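Local coordinates for protein sugar-binding transcriptional regulator, LacI family (PDB 3CS3) that probably binds operator DNA as a LacI-family repressor, with a periplasmic-binding-protein-like domain expected to sense a sugar effector, at residues A35-E40 and L246-A251; I83-R88 and R93-V98; L100-G105 and I210-S215; Q108-F113 and V121-G126. All blocks are in the same frame, centred on the assembly; numbering follows the deposited sequence.

How the interactions relate
Interactions 1 and 2 belong to one lobe of the two-lobed fold, interaction 4 to the other, and interaction 3 lies between them, nearest the centre of the chain. Interaction 1 is a surface contact of helix ends; the other three are buried. Leu246 packs on Asn94 and Ile83, so interactions 1 and 2 touch, while the centres of 1 and 4 are about 38 Å apart. Interactions 3 and 4 share helix 102-115 and meet where Ile210 packs on Gln112 and Phe113. Chemistry follows place: sulfur, ring and guanidinium at the surface, backbone hydrogen bonds in interaction 2, ring against glycine backbone in 3 and apolar side chains in 4, with no hydrogen bond across either.

Interaction 1. Residues A35-E40 and L246-A251; sequences ALFDYE and LMRGEA
Tyr39 and Met247 make the closest approach and carry the contact, with Met247 SD 3.5 Å from Tyr39 OH. The sulfur also lies 3.9 Å from Tyr39 CE1, so it meets the phenol end of the ring rather than its centre. It stands 4.8 Å from the centroid of the Tyr39 ring and 53° off the ring normal, an oblique Met-aromatic contact. The second pair is tentative, because Arg248 has two conformers. In the one described, Arg248 NH1 comes within 4.2 Å of Phe37 CE1, the ring and guanidinium planes 71° apart. Phe37 sets CG anti to its carbonyl carbon (chi1 -63°), which brings its ring to the guanidinium. The same conformer puts Arg248 NH1 2.9 Å from Glu250 OE1 in a salt bridge. These groups sit at or just beyond the ends of two helices: Asp38 and Gly249, each with positive phi, are the C-prime residues of Schellman motifs closing helices 23-35 and 232-247. Ile244, one turn back on helix 232-247, touches both aromatic rings, and Asp59 touches Tyr39 and Met247. Next along the chain, Glu40 forms a salt bridge with Lys48 of the second subunit. No hydrogen bond crosses between the segments, which bury only 130 Å² together; dispersion and weak polar contacts join the helix ends, and Glu250 probably offsets part of the arginine charge in this conformer.

Interaction 2. Residues I83-R88 and R93-V98; sequences IVVLDR and RNIRQV. With SO4 (sulfate ion), chain B; SO4 (sulfate ion), chain E.
Ile83 and Ile95 begin a parallel pairing of strands 82-85 and 95-100, neighbours in the main sheet of one lobe of the periplasmic-binding-protein-like fold, joined here by a short loop with no helix between. Ile83 N donates to Asn94 O at 2.9 Å, and Ile83 O accepts from Arg96 N. Two residues on, Val85 N donates to Arg96 O at 2.8 Å and Val85 O accepts from Val98 N. CA-H...O contacts fill in between, as from Ile95 CA to Ile83 O. Apolar groups meet on both faces. On one, Val85 CG2 lies 4.0 Å from Ile95 CG2 and also meets the Gln97 CG methylene, while Ile83 packs on helix 70-78. On the other, Val84 CG1 touches Val98 CG2 at 3.8 Å, under helix 232-247. Polar side chains act at the margins. After strand 82-85, Arg88 grips Asp87 side-on through NE and NH1. Arg96 leaves the sheet from within strand 95-100; its chain, bent at chi2 (-63°), curls back so that NH1 donates to Ile95 O. Its edge faces two sulfates, probably from the crystallisation liquor: Arg96 NH1 lies 2.8 Å from O3 of sulfate B, Arg96 NH2 donates to O4 of that sulfate and lies 2.9 Å from O2 of sulfate E. Hydrogen bonds set the strand register, methyl groups pack between the strands on both faces, and the anions probably neutralise and steady the arginine.

Interaction 3. Residues L100-G105 and I210-S215; sequences LDNRGG and IGFDNS
An aromatic ring packed against bare helix backbone is the striking feature here: Phe212 CE1 lies 3.8 Å from Gly105 C and 3.9 Å from Gly105 CA. With no side chain at Gly105, the ring comes directly against the first turn of helix 102-115. Phe212 holds CG roughly anti to its amide nitrogen (chi1 -155°), which directs the ring from the loop after strand 207-210 to this turn. Along the opposite side of the ring, Phe212 CE2 meets Leu100 CD1 at 4.2 Å, the two side chains sliding past each other in opposite directions. Asn102 OD1 approaches Phe212 CZ at 4.3 Å, but its polar partner is Arg136, while Asn102 ND2 bonds to Asp132. These two bonds, both to helix 131-146, fix the amide beside the ring. No hydrogen bond crosses the contact. Next to Phe212, Asp213 OD1 bonds to Tyr230 and to a glycerol, probably from the crystallisation liquor; a glycerol also lies near Leu100. Strand 95-100 leads from one lobe into helix 102-115 of the other, so Phe212 packs where the chain passes between lobes, near the interlobe cleft in which periplasmic-binding-protein-like regulators typically bind their sugar.

Interaction 4. Residues Q108-F113 and V121-G126; sequences QAIEQF and VLLLSG
Phe113 turns CG away from its carbonyl carbon (chi1 -64°), and Val121 sets CG1 anti to the amide nitrogen (chi1 174°), so that both valine methyls meet the aromatic side chain. Val121 CG1 stands over the centre of one ring face, 4.3 Å above the plane of Phe113. CG2 of Val121 touches nearer the root of the side chain, 3.8 Å from Phe113 CB. One turn back, Ile110 CD1 reaches Leu123 CD2 at 3.9 Å, the two side chains crossing at about a right angle, and also meets Val121 CG1. Helix segment 108-113 runs at 157° to strand 121-125, nearly antiparallel, with 10.8 Å between the axes of these short segments. Leu144 of helix 131-146 and Phe182 of strand 179-183 pack on Ile110, and Phe182 also touches Phe113. All four residues are buried and no hydrogen bond crosses, so this part of the helix-sheet interface rests on methyl-to-ring and methyl-to-methyl dispersion, with a methyl over the ring face.

Interaction 1. Residues A35-E40 and L246-A251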
loop_
_atom_site.group_PDB
_atom_site.type_symbol
_atom_site.label_atom_id
_atom_site.label_comp_id
_atom_site.label_asym_id
_atom_site.label_seq_id
_atom_site.Cartn_x
_atom_site.Cartn_y
_atom_site.Cartn_z
ATOM N N ALA A 35 2.870 -17.295 -11.090
ATOM C CA ALA A 35 4.201 -17.915 -11.130
ATOM C C ALA A 35 4.156 -19.409 -11.444
ATOM O O ALA A 35 5.065 -19.929 -12.092
ATOM C CB ALA A 35 4.956 -17.672 -9.832
ATOM N N LEU A 36 3.094 -20.080 -10.998
ATOM C CA LEU A 36 2.874 -21.508 -11.275
ATOM C C LEU A 36 2.744 -21.802 -12.768
ATOM O O LEU A 36 3.069 -22.899 -13.221
ATOM C CB LEU A 36 1.628 -22.019 -10.546
ATOM C CG LEU A 36 1.638 -22.035 -9.015
ATOM C CD1 LEU A 36 0.236 -22.288 -8.477
ATOM C CD2 LEU A 36 2.624 -23.067 -8.475
ATOM N N PHE A 37 2.268 -20.809 -13.516
ATOM C CA PHE A 37 2.126 -20.904 -14.960
ATOM C C PHE A 37 3.195 -20.093 -15.697
ATOM O O PHE A 37 3.032 -19.787 -16.883
ATOM C CB PHE A 37 0.725 -20.450 -15.380
ATOM C CG PHE A 37 -0.375 -21.305 -14.829
ATOM C CD1 PHE A 37 -0.651 -22.549 -15.387
ATOM C CD2 PHE A 37 -1.132 -20.871 -13.746
ATOM C CE1 PHE A 37 -1.668 -23.348 -14.876
ATOM C CE2 PHE A 37 -2.155 -21.661 -13.228
ATOM C CZ PHE A 37 -2.423 -22.902 -13.794
ATOM N N ASP A 38 4.280 -19.763 -14.990
ATOM C CA ASP A 38 5.396 -18.947 -15.505
ATOM C C ASP A 38 4.978 -17.575 -16.048
ATOM O O ASP A 38 5.561 -17.073 -17.018
ATOM C CB ASP A 38 6.231 -19.710 -16.552
ATOM C CG ASP A 38 6.726 -21.049 -16.045
ATOM O OD1 ASP A 38 6.367 -22.082 -16.657
ATOM O OD2 ASP A 38 7.468 -21.068 -15.037
ATOM N N TYR A 39 3.962 -16.981 -15.428
ATOM C CA TYR A 39 3.540 -15.628 -15.771
ATOM C C TYR A 39 4.027 -14.642 -14.729
ATOM O O TYR A 39 4.295 -15.010 -13.585
ATOM C CB TYR A 39 2.021 -15.548 -15.912
ATOM C CG TYR A 39 1.524 -15.776 -17.318
ATOM C CD1 TYR A 39 0.975 -14.733 -18.060
ATOM C CD2 TYR A 39 1.610 -17.033 -17.914
ATOM C CE1 TYR A 39 0.508 -14.943 -19.361
ATOM C CE2 TYR A 39 1.153 -17.254 -19.213
ATOM C CZ TYR A 39 0.605 -16.206 -19.930
ATOM O OH TYR A 39 0.153 -16.426 -21.214
ATOM N N GLU A 40 4.162 -13.392 -15.144
ATOM C CA GLU A 40 4.509 -12.311 -14.236
ATOM C C GLU A 40 3.510 -11.175 -14.360
ATOM O O GLU A 40 2.668 -11.157 -15.260
ATOM C CB GLU A 40 5.925 -11.805 -14.501
ATOM C CG GLU A 40 7.010 -12.656 -13.858
ATOM C CD GLU A 40 8.395 -12.065 -14.029
ATOM O OE1 GLU A 40 8.672 -11.486 -15.103
ATOM O OE2 GLU A 40 9.209 -12.186 -13.086
ATOM N N LEU A 246 -8.784 -18.691 -18.847
ATOM C CA LEU A 246 -9.558 -17.924 -19.822
ATOM C C LEU A 246 -8.791 -17.671 -21.121
ATOM O O LEU A 246 -9.365 -17.768 -22.211
ATOM C CB LEU A 246 -10.043 -16.602 -19.205
ATOM C CG LEU A 246 -10.773 -15.542 -20.028
ATOM C CD1 LEU A 246 -12.096 -16.059 -20.559
ATOM C CD2 LEU A 246 -10.980 -14.310 -19.178
ATOM N N MET A 247 -7.498 -17.370 -21.008
ATOM C CA MET A 247 -6.697 -17.070 -22.192
ATOM C C MET A 247 -6.203 -18.328 -22.906
ATOM O O MET A 247 -5.737 -18.257 -24.044
ATOM C CB MET A 247 -5.570 -16.072 -21.878
ATOM C CG MET A 247 -4.215 -16.629 -21.472
ATOM S SD MET A 247 -3.124 -15.321 -20.838
ATOM C CE MET A 247 -3.854 -13.860 -21.570
ATOM N N ARG A 248 -6.333 -19.470 -22.234
ATOM C CA ARG A 248 -6.016 -20.781 -22.804
ATOM C C ARG A 248 -7.273 -21.457 -23.349
ATOM O O ARG A 248 -7.274 -22.658 -23.624
ATOM C CB ARG A 248 -5.364 -21.689 -21.757
ATOM C CG ARG A 248 -3.949 -21.303 -21.356
ATOM C CD ARG A 248 -3.223 -22.457 -20.667
ATOM N NE ARG A 248 -4.013 -23.073 -19.600
ATOM C CZ ARG A 248 -3.572 -24.035 -18.791
ATOM N NH1 ARG A 248 -4.372 -24.527 -17.852
ATOM N NH2 ARG A 248 -2.335 -24.505 -18.913
ATOM N N GLY A 249 -8.350 -20.684 -23.481
ATOM C CA GLY A 249 -9.617 -21.160 -24.033
ATOM C C GLY A 249 -10.446 -22.057 -23.136
ATOM O O GLY A 249 -11.545 -22.467 -23.516
ATOM N N GLU A 250 -9.934 -22.341 -21.941
ATOM C CA GLU A 250 -10.524 -23.335 -21.045
ATOM C C GLU A 250 -11.763 -22.836 -20.299
ATOM O O GLU A 250 -12.184 -21.683 -20.458
ATOM C CB GLU A 250 -9.467 -23.860 -20.063
ATOM C CG GLU A 250 -8.400 -24.726 -20.722
ATOM C CD GLU A 250 -7.091 -24.769 -19.950
ATOM O OE1 GLU A 250 -7.066 -24.345 -18.774
ATOM O OE2 GLU A 250 -6.080 -25.233 -20.525
ATOM N N ALA A 251 -12.352 -23.730 -19.507
ATOM C CA ALA A 251 -13.490 -23.404 -18.661
ATOM C C ALA A 251 -13.012 -22.618 -17.445
ATOM O O ALA A 251 -12.265 -23.131 -16.599
ATOM C CB ALA A 251 -14.229 -24.668 -18.238
#

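Interaction 2. Residues I83-R88 and R93-V98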
loop_
_atom_site.group_PDB
_atom_site.type_symbol
_atom_site.label_atom_id
_atom_site.label_comp_id
_atom_site.label_asym_id
_atom_site.label_seq_id
_atom_site.Cartn_x
_atom_site.Cartn_y
_atom_site.Cartn_z
ATOM N N ILE A 83 -9.580 -10.761 -20.037
ATOM C CA ILE A 83 -9.708 -9.882 -18.869
ATOM C C ILE A 83 -10.479 -10.529 -17.711
ATOM O O ILE A 83 -11.519 -11.140 -17.915
ATOM C CB ILE A 83 -10.353 -8.511 -19.250
ATOM C CG1 ILE A 83 -9.501 -7.779 -20.292
ATOM C CG2 ILE A 83 -10.484 -7.611 -18.028
ATOM C CD1 ILE A 83 -10.276 -6.863 -21.174
ATOM N N VAL A 84 -9.949 -10.404 -16.498
ATOM C CA VAL A 84 -10.707 -10.730 -15.291
ATOM C C VAL A 84 -11.028 -9.445 -14.515
ATOM O O VAL A 84 -10.134 -8.674 -14.171
ATOM C CB VAL A 84 -9.979 -11.775 -14.408
ATOM C CG1 VAL A 84 -10.736 -12.014 -13.120
ATOM C CG2 VAL A 84 -9.852 -13.090 -15.162
ATOM N N VAL A 85 -12.314 -9.200 -14.289
ATOM C CA VAL A 85 -12.746 -8.054 -13.501
ATOM C C VAL A 85 -13.035 -8.461 -12.061
ATOM O O VAL A 85 -13.596 -9.529 -11.796
ATOM C CB VAL A 85 -13.961 -7.307 -14.130
ATOM C CG1 VAL A 85 -13.524 -6.522 -15.357
ATOM C CG2 VAL A 85 -15.083 -8.262 -14.478
ATOM N N LEU A 86 -12.615 -7.604 -11.139
ATOM C CA LEU A 86 -12.759 -7.846 -9.714
ATOM C C LEU A 86 -13.701 -6.818 -9.097
ATOM O O LEU A 86 -13.906 -6.796 -7.884
ATOM C CB LEU A 86 -11.392 -7.752 -9.028
ATOM C CG LEU A 86 -10.180 -8.556 -9.510
ATOM C CD1 LEU A 86 -9.101 -8.478 -8.446
ATOM C CD2 LEU A 86 -10.510 -10.014 -9.806
ATOM N N ASP A 87 -14.291 -5.982 -9.947
ATOM C CA ASP A 87 -14.950 -4.765 -9.492
ATOM C C ASP A 87 -16.326 -4.506 -10.100
ATOM O O ASP A 87 -16.976 -3.521 -9.743
ATOM C CB ASP A 87 -14.031 -3.556 -9.749
ATOM C CG ASP A 87 -13.684 -3.368 -11.230
ATOM O OD1 ASP A 87 -14.052 -4.207 -12.081
ATOM O OD2 ASP A 87 -13.027 -2.361 -11.550
ATOM N N ARG A 88 -16.749 -5.374 -11.023
ATOM C CA ARG A 88 -17.991 -5.191 -11.778
ATOM C C ARG A 88 -18.461 -6.492 -12.423
ATOM O O ARG A 88 -17.705 -7.466 -12.483
ATOM C CB ARG A 88 -17.812 -4.125 -12.860
ATOM C CG ARG A 88 -16.964 -4.554 -14.046
ATOM C CD ARG A 88 -16.456 -3.354 -14.806
ATOM N NE ARG A 88 -15.327 -2.741 -14.118
ATOM C CZ ARG A 88 -14.769 -1.587 -14.465
ATOM N NH1 ARG A 88 -13.732 -1.128 -13.784
ATOM N NH2 ARG A 88 -15.232 -0.899 -15.496
ATOM N N ARG A 93 -17.837 -11.757 -23.918
ATOM C CA ARG A 93 -16.902 -12.865 -24.069
ATOM C C ARG A 93 -15.482 -12.339 -23.880
ATOM O O ARG A 93 -15.224 -11.154 -24.111
ATOM C CB ARG A 93 -17.069 -13.573 -25.423
ATOM C CG ARG A 93 -16.886 -12.690 -26.655
ATOM C CD ARG A 93 -16.520 -13.520 -27.874
ATOM N NE ARG A 93 -15.173 -14.082 -27.767
ATOM C CZ ARG A 93 -14.630 -14.926 -28.642
ATOM N NH1 ARG A 93 -13.396 -15.374 -28.447
ATOM N NH2 ARG A 93 -15.312 -15.327 -29.709
ATOM N N ASN A 94 -14.585 -13.225 -23.445
ATOM C CA ASN A 94 -13.206 -12.879 -23.047
ATOM C C ASN A 94 -13.063 -12.166 -21.696
ATOM O O ASN A 94 -11.956 -11.808 -21.298
ATOM C CB ASN A 94 -12.446 -12.120 -24.148
ATOM C CG ASN A 94 -11.500 -13.007 -24.919
ATOM O OD1 ASN A 94 -10.896 -13.931 -24.364
ATOM N ND2 ASN A 94 -11.351 -12.721 -26.207
ATOM N N ILE A 95 -14.177 -11.963 -20.995
ATOM C CA ILE A 95 -14.144 -11.378 -19.660
ATOM C C ILE A 95 -14.789 -12.308 -18.631
ATOM O O ILE A 95 -15.834 -12.895 -18.892
ATOM C CB ILE A 95 -14.774 -9.953 -19.614
ATOM C CG1 ILE A 95 -14.262 -9.092 -20.783
ATOM C CG2 ILE A 95 -14.443 -9.266 -18.285
ATOM C CD1 ILE A 95 -14.951 -7.749 -20.941
ATOM N N ARG A 96 -14.137 -12.465 -17.480
ATOM C CA ARG A 96 -14.703 -13.199 -16.350
ATOM C C ARG A 96 -14.689 -12.350 -15.089
ATOM O O ARG A 96 -14.009 -11.331 -15.045
ATOM C CB ARG A 96 -13.946 -14.504 -16.115
ATOM C CG ARG A 96 -14.080 -15.496 -17.252
ATOM C CD ARG A 96 -15.531 -15.956 -17.472
ATOM N NE ARG A 96 -15.536 -17.055 -18.430
ATOM C CZ ARG A 96 -15.682 -16.903 -19.744
ATOM N NH1 ARG A 96 -15.874 -15.696 -20.262
ATOM N NH2 ARG A 96 -15.641 -17.960 -20.540
ATOM N N GLN A 97 -15.430 -12.781 -14.067
ATOM C CA GLN A 97 -15.566 -12.029 -12.817
ATOM C C GLN A 97 -15.073 -12.826 -11.628
ATOM O O GLN A 97 -15.424 -13.991 -11.479
ATOM C CB GLN A 97 -17.027 -11.674 -12.543
ATOM C CG GLN A 97 -17.783 -11.037 -13.684
ATOM C CD GLN A 97 -19.292 -11.205 -13.541
ATOM O OE1 GLN A 97 -20.044 -10.908 -14.467
ATOM N NE2 GLN A 97 -19.739 -11.681 -12.378
ATOM N N VAL A 98 -14.259 -12.203 -10.780
ATOM C CA VAL A 98 -13.994 -12.742 -9.442
ATOM C C VAL A 98 -14.332 -11.649 -8.432
ATOM O O VAL A 98 -13.521 -10.768 -8.153
ATOM C CB VAL A 98 -12.540 -13.263 -9.242
ATOM C CG1 VAL A 98 -12.416 -13.968 -7.894
ATOM C CG2 VAL A 98 -12.142 -14.221 -10.349
HETATM S S SO4 B . -15.367 -16.751 -23.819
HETATM O O1 SO4 B . -15.828 -16.761 -25.203
HETATM O O2 SO4 B . -14.054 -16.117 -23.758
HETATM O O3 SO4 B . -16.323 -16.011 -23.003
HETATM O O4 SO4 B . -15.261 -18.122 -23.327
HETATM S S SO4 E . -16.652 -20.850 -18.848
HETATM O O1 SO4 E . -17.225 -19.895 -17.904
HETATM O O2 SO4 E . -15.273 -20.477 -19.153
HETATM O O3 SO4 E . -16.674 -22.188 -18.267
HETATM O O4 SO4 E . -17.444 -20.834 -20.074
#

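Interaction 3. Residues L100-G105 and I210-S215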
loop_
_atom_site.group_PDB
_atom_site.type_symbol
_atom_site.label_atom_id
_atom_site.label_comp_id
_atom_site.label_asym_id
_atom_site.label_seq_id
_atom_site.Cartn_x
_atom_site.Cartn_y
_atom_site.Cartn_z
ATOM N N LEU A 100 -16.210 -9.935 -4.787
ATOM C CA LEU A 100 -16.546 -10.130 -3.381
ATOM C C LEU A 100 -18.040 -10.371 -3.253
ATOM O O LEU A 100 -18.836 -9.811 -4.009
ATOM C CB LEU A 100 -16.165 -8.915 -2.535
ATOM C CG LEU A 100 -14.703 -8.484 -2.467
ATOM C CD1 LEU A 100 -14.580 -7.251 -1.594
ATOM C CD2 LEU A 100 -13.823 -9.604 -1.947
ATOM N N ASP A 101 -18.414 -11.207 -2.294
ATOM C CA ASP A 101 -19.806 -11.354 -1.905
ATOM C C ASP A 101 -20.235 -10.127 -1.085
ATOM O O ASP A 101 -20.246 -10.149 0.153
ATOM C CB ASP A 101 -19.987 -12.650 -1.118
ATOM C CG ASP A 101 -21.435 -12.947 -0.800
ATOM O OD1 ASP A 101 -22.318 -12.653 -1.638
ATOM O OD2 ASP A 101 -21.682 -13.489 0.296
ATOM N N ASN A 102 -20.564 -9.053 -1.801
ATOM C CA ASN A 102 -20.961 -7.781 -1.201
ATOM C C ASN A 102 -22.298 -7.864 -0.477
ATOM O O ASN A 102 -22.492 -7.220 0.552
ATOM C CB ASN A 102 -21.030 -6.690 -2.268
ATOM C CG ASN A 102 -19.676 -6.346 -2.848
ATOM O OD1 ASN A 102 -18.727 -6.055 -2.118
ATOM N ND2 ASN A 102 -19.583 -6.367 -4.171
ATOM N N ARG A 103 -23.207 -8.667 -1.023
ATOM C CA ARG A 103 -24.530 -8.876 -0.437
ATOM C C ARG A 103 -24.467 -9.629 0.887
ATOM O O ARG A 103 -25.120 -9.238 1.845
ATOM C CB ARG A 103 -25.462 -9.548 -1.451
ATOM C CG ARG A 103 -25.683 -8.651 -2.669
ATOM C CD ARG A 103 -26.687 -9.188 -3.660
ATOM N NE ARG A 103 -27.081 -8.144 -4.607
ATOM C CZ ARG A 103 -28.285 -7.581 -4.659
ATOM N NH1 ARG A 103 -29.246 -7.973 -3.831
ATOM N NH2 ARG A 103 -28.532 -6.633 -5.554
ATOM N N GLY A 104 -23.654 -10.674 0.952
ATOM C CA GLY A 104 -23.449 -11.402 2.200
ATOM C C GLY A 104 -22.652 -10.622 3.228
ATOM O O GLY A 104 -22.908 -10.737 4.425
ATOM N N GLY A 105 -21.684 -9.832 2.759
ATOM C CA GLY A 105 -20.869 -8.998 3.633
ATOM C C GLY A 105 -21.646 -7.860 4.266
ATOM O O GLY A 105 -21.546 -7.630 5.469
ATOM N N ILE A 210 -18.597 -0.138 12.081
ATOM C CA ILE A 210 -18.212 -1.398 11.432
ATOM C C ILE A 210 -17.687 -1.083 10.032
ATOM O O ILE A 210 -18.309 -0.320 9.289
ATOM C CB ILE A 210 -19.374 -2.426 11.353
ATOM C CG1 ILE A 210 -19.930 -2.728 12.747
ATOM C CG2 ILE A 210 -18.901 -3.736 10.696
ATOM C CD1 ILE A 210 -21.040 -3.760 12.775
ATOM N N GLY A 211 -16.529 -1.649 9.692
ATOM C CA GLY A 211 -15.928 -1.471 8.373
ATOM C C GLY A 211 -16.079 -2.694 7.480
ATOM O O GLY A 211 -16.978 -3.512 7.671
ATOM N N PHE A 212 -15.177 -2.813 6.509
ATOM C CA PHE A 212 -15.212 -3.855 5.485
ATOM C C PHE A 212 -13.792 -3.892 4.938
ATOM O O PHE A 212 -13.196 -2.828 4.745
ATOM C CB PHE A 212 -16.185 -3.435 4.373
ATOM C CG PHE A 212 -16.785 -4.578 3.576
ATOM C CD1 PHE A 212 -18.157 -4.829 3.632
ATOM C CD2 PHE A 212 -15.999 -5.369 2.735
ATOM C CE1 PHE A 212 -18.737 -5.872 2.880
ATOM C CE2 PHE A 212 -16.565 -6.419 1.984
ATOM C CZ PHE A 212 -17.937 -6.664 2.056
ATOM N N ASP A 213 -13.260 -5.103 4.729
ATOM C CA ASP A 213 -11.913 -5.404 4.146
ATOM C C ASP A 213 -10.945 -6.130 5.071
ATOM O O ASP A 213 -10.095 -6.875 4.591
ATOM C CB ASP A 213 -11.186 -4.198 3.512
ATOM C CG ASP A 213 -11.807 -3.759 2.202
ATOM O OD1 ASP A 213 -12.636 -4.510 1.650
ATOM O OD2 ASP A 213 -11.482 -2.647 1.743
ATOM N N ASN A 214 -11.063 -5.893 6.378
ATOM C CA ASN A 214 -10.163 -6.470 7.386
ATOM C C ASN A 214 -8.690 -6.082 7.165
ATOM O O ASN A 214 -7.810 -6.931 7.038
ATOM C CB ASN A 214 -10.361 -7.993 7.485
ATOM C CG ASN A 214 -9.627 -8.622 8.660
ATOM O OD1 ASN A 214 -9.508 -8.033 9.736
ATOM N ND2 ASN A 214 -9.126 -9.832 8.449
ATOM N N SER A 215 -8.443 -4.778 7.106
ATOM C CA SER A 215 -7.095 -4.252 7.007
ATOM C C SER A 215 -6.342 -4.602 8.281
ATOM O O SER A 215 -6.945 -4.694 9.358
ATOM C CB SER A 215 -7.123 -2.735 6.804
ATOM O OG SER A 215 -7.624 -2.047 7.938
#

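Interaction 4. Residues Q108-F113 and V121-G126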
loop_
_atom_site.group_PDB
_atom_site.type_symbol
_atom_site.label_atom_id
_atom_site.label_comp_id
_atom_site.label_asym_id
_atom_site.label_seq_id
_atom_site.Cartn_x
_atom_site.Cartn_y
_atom_site.Cartn_z
ATOM N N GLN A 108 -24.196 -9.264 6.789
ATOM C CA GLN A 108 -23.550 -9.615 8.051
ATOM C C GLN A 108 -23.205 -8.398 8.912
ATOM O O GLN A 108 -23.265 -8.471 10.138
ATOM C CB GLN A 108 -22.317 -10.479 7.797
ATOM C CG GLN A 108 -22.651 -11.944 7.505
ATOM C CD GLN A 108 -21.458 -12.735 6.992
ATOM O OE1 GLN A 108 -20.992 -13.672 7.646
ATOM N NE2 GLN A 108 -20.956 -12.359 5.821
ATOM N N ALA A 109 -22.865 -7.280 8.273
ATOM C CA ALA A 109 -22.558 -6.051 9.003
ATOM C C ALA A 109 -23.814 -5.374 9.509
ATOM O O ALA A 109 -23.877 -4.946 10.659
ATOM C CB ALA A 109 -21.779 -5.098 8.140
ATOM N N ILE A 110 -24.817 -5.288 8.644
ATOM C CA ILE A 110 -26.041 -4.569 8.955
ATOM C C ILE A 110 -26.932 -5.339 9.955
ATOM O O ILE A 110 -27.756 -4.740 10.651
ATOM C CB ILE A 110 -26.782 -4.158 7.652
ATOM C CG1 ILE A 110 -27.352 -2.747 7.772
ATOM C CG2 ILE A 110 -27.812 -5.182 7.238
ATOM C CD1 ILE A 110 -26.318 -1.654 7.539
ATOM N N GLU A 111 -26.714 -6.652 10.038
ATOM C CA GLU A 111 -27.349 -7.536 11.011
ATOM C C GLU A 111 -26.929 -7.176 12.425
ATOM O O GLU A 111 -27.700 -7.348 13.365
ATOM C CB GLU A 111 -26.921 -8.974 10.737
ATOM C CG GLU A 111 -27.837 -10.053 11.248
ATOM C CD GLU A 111 -27.431 -11.426 10.738
ATOM O OE1 GLU A 111 -26.352 -11.918 11.143
ATOM O OE2 GLU A 111 -28.188 -12.014 9.932
ATOM N N GLN A 112 -25.699 -6.685 12.566
ATOM C CA GLN A 112 -25.152 -6.321 13.861
ATOM C C GLN A 112 -25.787 -5.044 14.392
ATOM O O GLN A 112 -25.958 -4.896 15.608
ATOM C CB GLN A 112 -23.634 -6.150 13.775
ATOM C CG GLN A 112 -22.889 -7.366 13.260
ATOM C CD GLN A 112 -22.934 -8.522 14.228
ATOM O OE1 GLN A 112 -22.721 -8.348 15.425
ATOM N NE2 GLN A 112 -23.213 -9.715 13.715
ATOM N N PHE A 113 -26.117 -4.123 13.485
ATOM C CA PHE A 113 -26.819 -2.894 13.863
ATOM C C PHE A 113 -28.253 -3.196 14.289
ATOM O O PHE A 113 -28.741 -2.619 15.257
ATOM C CB PHE A 113 -26.804 -1.864 12.735
ATOM C CG PHE A 113 -25.429 -1.361 12.386
ATOM C CD1 PHE A 113 -24.877 -0.273 13.059
ATOM C CD2 PHE A 113 -24.690 -1.966 11.366
ATOM C CE1 PHE A 113 -23.605 0.198 12.725
ATOM C CE2 PHE A 113 -23.424 -1.515 11.029
ATOM C CZ PHE A 113 -22.876 -0.427 11.713
ATOM N N VAL A 121 -28.695 4.418 11.344
ATOM C CA VAL A 121 -27.426 3.927 10.831
ATOM C C VAL A 121 -26.930 4.878 9.754
ATOM O O VAL A 121 -27.656 5.199 8.823
ATOM C CB VAL A 121 -27.541 2.480 10.292
ATOM C CG1 VAL A 121 -26.238 2.032 9.621
ATOM C CG2 VAL A 121 -27.880 1.524 11.421
ATOM N N LEU A 122 -25.696 5.349 9.900
ATOM C CA LEU A 122 -25.081 6.199 8.889
ATOM C C LEU A 122 -24.250 5.330 7.942
ATOM O O LEU A 122 -23.377 4.580 8.374
ATOM C CB LEU A 122 -24.270 7.336 9.537
ATOM C CG LEU A 122 -25.120 8.409 10.245
ATOM C CD1 LEU A 122 -25.376 8.095 11.718
ATOM C CD2 LEU A 122 -24.494 9.772 10.139
ATOM N N LEU A 123 -24.568 5.404 6.653
ATOM C CA LEU A 123 -23.951 4.542 5.655
ATOM C C LEU A 123 -22.907 5.318 4.874
ATOM O O LEU A 123 -23.233 6.053 3.943
ATOM C CB LEU A 123 -25.003 3.938 4.708
ATOM C CG LEU A 123 -26.142 3.081 5.289
ATOM C CD1 LEU A 123 -27.234 2.860 4.244
ATOM C CD2 LEU A 123 -25.646 1.737 5.836
ATOM N N LEU A 124 -21.648 5.163 5.277
ATOM C CA LEU A 124 -20.532 5.812 4.600
ATOM C C LEU A 124 -20.122 4.942 3.412
ATOM O O LEU A 124 -19.459 3.911 3.568
ATOM C CB LEU A 124 -19.376 6.039 5.585
ATOM C CG LEU A 124 -18.075 6.737 5.164
ATOM C CD1 LEU A 124 -18.297 7.948 4.247
ATOM C CD2 LEU A 124 -17.280 7.127 6.412
ATOM N N SER A 125 -20.555 5.356 2.228
ATOM C CA SER A 125 -20.381 4.557 1.032
ATOM C C SER A 125 -19.147 4.983 0.261
ATOM O O SER A 125 -18.565 6.029 0.546
ATOM C CB SER A 125 -21.626 4.644 0.135
ATOM O OG SER A 125 -21.744 5.919 -0.463
ATOM N N GLY A 126 -18.748 4.159 -0.705
ATOM C CA GLY A 126 -17.752 4.551 -1.689
ATOM C C GLY A 126 -18.435 5.234 -2.863
ATOM O O GLY A 126 -19.545 5.755 -2.718
#